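Local coordinates for protein spherulin-4 (PDB 5C5G) that is a glycoside hydrolase of the spherulin-4 family, probably acting on galactosaminogalactan, the galactosamine-containing polysaccharide whose biosynthesis requires its Aspergillus fumigatus counterpart, at residues I62-S67 with N105-A109. Coordinates in Å, arbitrary orientation, origin at the centre of the assembly. Residue numbers count along the deposited sequence, not the author numbering.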
loop_
_atom_site.group_PDB
_atom_site.type_symbol
_atom_site.label_atom_id
_atom_site.label_comp_id
_atom_site.label_asym_id
_atom_site.label_seq_id
_atom_site.Cartn_x
_atom_site.Cartn_y
_atom_site.Cartn_z
ATOM N N ILE A 62 7.100 11.152 9.890
ATOM C CA ILE A 62 7.564 9.892 9.334
ATOM C C ILE A 62 8.385 9.072 10.333
ATOM O O ILE A 62 8.125 7.886 10.494
ATOM C CB ILE A 62 8.319 10.103 8.012
ATOM C CG1 ILE A 62 7.309 10.432 6.914
ATOM C CG2 ILE A 62 9.152 8.872 7.635
ATOM C CD1 ILE A 62 7.937 11.016 5.669
ATOM N N PRO A 63 9.369 9.677 11.015
ATOM C CA PRO A 63 10.149 8.882 11.973
ATOM C C PRO A 63 9.320 8.273 13.098
ATOM O O PRO A 63 9.683 7.215 13.619
ATOM C CB PRO A 63 11.161 9.902 12.519
ATOM C CG PRO A 63 11.319 10.868 11.423
ATOM C CD PRO A 63 9.945 11.023 10.845
ATOM N N LYS A 64 8.228 8.926 13.478
ATOM C CA LYS A 64 7.354 8.371 14.507
ATOM C C LYS A 64 6.741 7.051 14.056
ATOM O O LYS A 64 6.661 6.100 14.830
ATOM C CB LYS A 64 6.258 9.364 14.888
ATOM C CG LYS A 64 6.803 10.600 15.581
ATOM C CD LYS A 64 5.809 11.755 15.595
ATOM C CE LYS A 64 4.500 11.381 16.256
ATOM N NZ LYS A 64 3.524 12.505 16.184
ATOM N N LEU A 65 6.308 6.989 12.803
ATOM C CA LEU A 65 5.750 5.739 12.287
ATOM C C LEU A 65 6.837 4.712 12.068
ATOM O O LEU A 65 6.643 3.527 12.348
ATOM C CB LEU A 65 4.991 5.950 10.971
ATOM C CG LEU A 65 3.747 6.832 10.998
ATOM C CD1 LEU A 65 3.088 6.809 9.640
ATOM C CD2 LEU A 65 2.757 6.409 12.072
ATOM N N ALA A 66 7.977 5.158 11.553
ATOM C CA ALA A 66 9.087 4.259 11.255
ATOM C C ALA A 66 9.614 3.575 12.514
ATOM O O ALA A 66 10.204 2.508 12.436
ATOM C CB ALA A 66 10.206 5.016 10.568
ATOM N N SER A 67 9.392 4.185 13.674
ATOM C CA SER A 67 9.864 3.628 14.936
ATOM C C SER A 67 9.142 2.348 15.356
ATOM O O SER A 67 9.623 1.628 16.228
ATOM C CB SER A 67 9.735 4.675 16.046
ATOM O OG SER A 67 8.392 4.820 16.469
ATOM N N ASN A 105 19.072 11.366 9.912
ATOM C CA ASN A 105 18.075 10.767 10.789
ATOM C C ASN A 105 17.750 9.391 10.249
ATOM O O ASN A 105 17.078 9.248 9.233
ATOM C CB ASN A 105 16.816 11.632 10.848
ATOM C CG ASN A 105 15.771 11.095 11.816
ATOM O OD1 ASN A 105 15.837 9.950 12.262
ATOM N ND2 ASN A 105 14.791 11.923 12.131
ATOM N N ALA A 106 18.228 8.368 10.944
ATOM C CA ALA A 106 18.070 7.007 10.461
ATOM C C ALA A 106 16.609 6.578 10.337
ATOM O O ALA A 106 16.304 5.674 9.565
ATOM C CB ALA A 106 18.828 6.044 11.369
ATOM N N ASN A 107 15.720 7.226 11.088
ATOM C CA ASN A 107 14.293 6.902 11.049
ATOM C C ASN A 107 13.490 7.714 10.045
ATOM O O ASN A 107 12.292 7.470 9.863
ATOM C CB ASN A 107 13.664 7.026 12.442
ATOM C CG ASN A 107 13.699 5.720 13.225
ATOM O OD1 ASN A 107 14.287 4.732 12.783
ATOM N ND2 ASN A 107 13.056 5.711 14.390
ATOM N N LEU A 108 14.134 8.675 9.387
ATOM C CA LEU A 108 13.494 9.346 8.267
ATOM C C LEU A 108 13.839 8.524 7.046
ATOM O O LEU A 108 14.814 8.803 6.350
ATOM C CB LEU A 108 13.962 10.797 8.117
ATOM C CG LEU A 108 13.203 11.498 6.982
ATOM C CD1 LEU A 108 11.734 11.693 7.319
ATOM C CD2 LEU A 108 13.812 12.821 6.593
ATOM N N ALA A 109 13.036 7.497 6.800
ATOM C CA ALA A 109 13.375 6.490 5.812
ATOM C C ALA A 109 12.154 5.676 5.469
ATOM O O ALA A 109 11.224 5.554 6.279
ATOM C CB ALA A 109 14.457 5.566 6.344
#
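No conventional hydrogen bond joins these two segments; instead the carbonyl of Asn107 is directed at carbon atoms of a helix. Its O lies 3.3 Å from Pro63 CA, in a CA-H...O contact with an angle of 143° at the hydrogen, and also 3.3 Å from Ala66 CB. The setting is a (beta/alpha)8 barrel: residues 62-67 lie at the C-terminal end region of helix 56-66, which follows the second strand, and residues 105-109 belong to the loop that leads from the next helix, 86-103, into the fourth strand, 112-116. The contact therefore joins the end region of one outer helix to the loop after the next, on the outside of the barrel. The loop takes its shape from a type I beta turn from Asn105 to Leu108, closed by Leu108 N to Asn105 O (3.0 Å), and from an Asx turn in which Asn105 OD1 accepts from Asn107 N (3.0 Å). Pro63 has no N-H to give to the preceding helical turn, and the helix kinks there. The Pro63 ring packs against Asn105 and Asn107, with Pro63 CG 3.7 Å from Asn105 ND2 and Pro63 CB 3.8 Å from Asn107 CB. On the buried side Leu108 supplies the apolar part of the contact: its CD1 lies 4.0 Å from Pro63 CD and 3.8 Å from Ile62 CB, while Ile62 also touches Trp99 of helix 86-103 and Leu73 of the third strand. At the exposed margin lies Ser67, whose CB is 3.9 Å from Asn107 ND2 and whose OG donates a 2.7 Å hydrogen bond to Lys64 O.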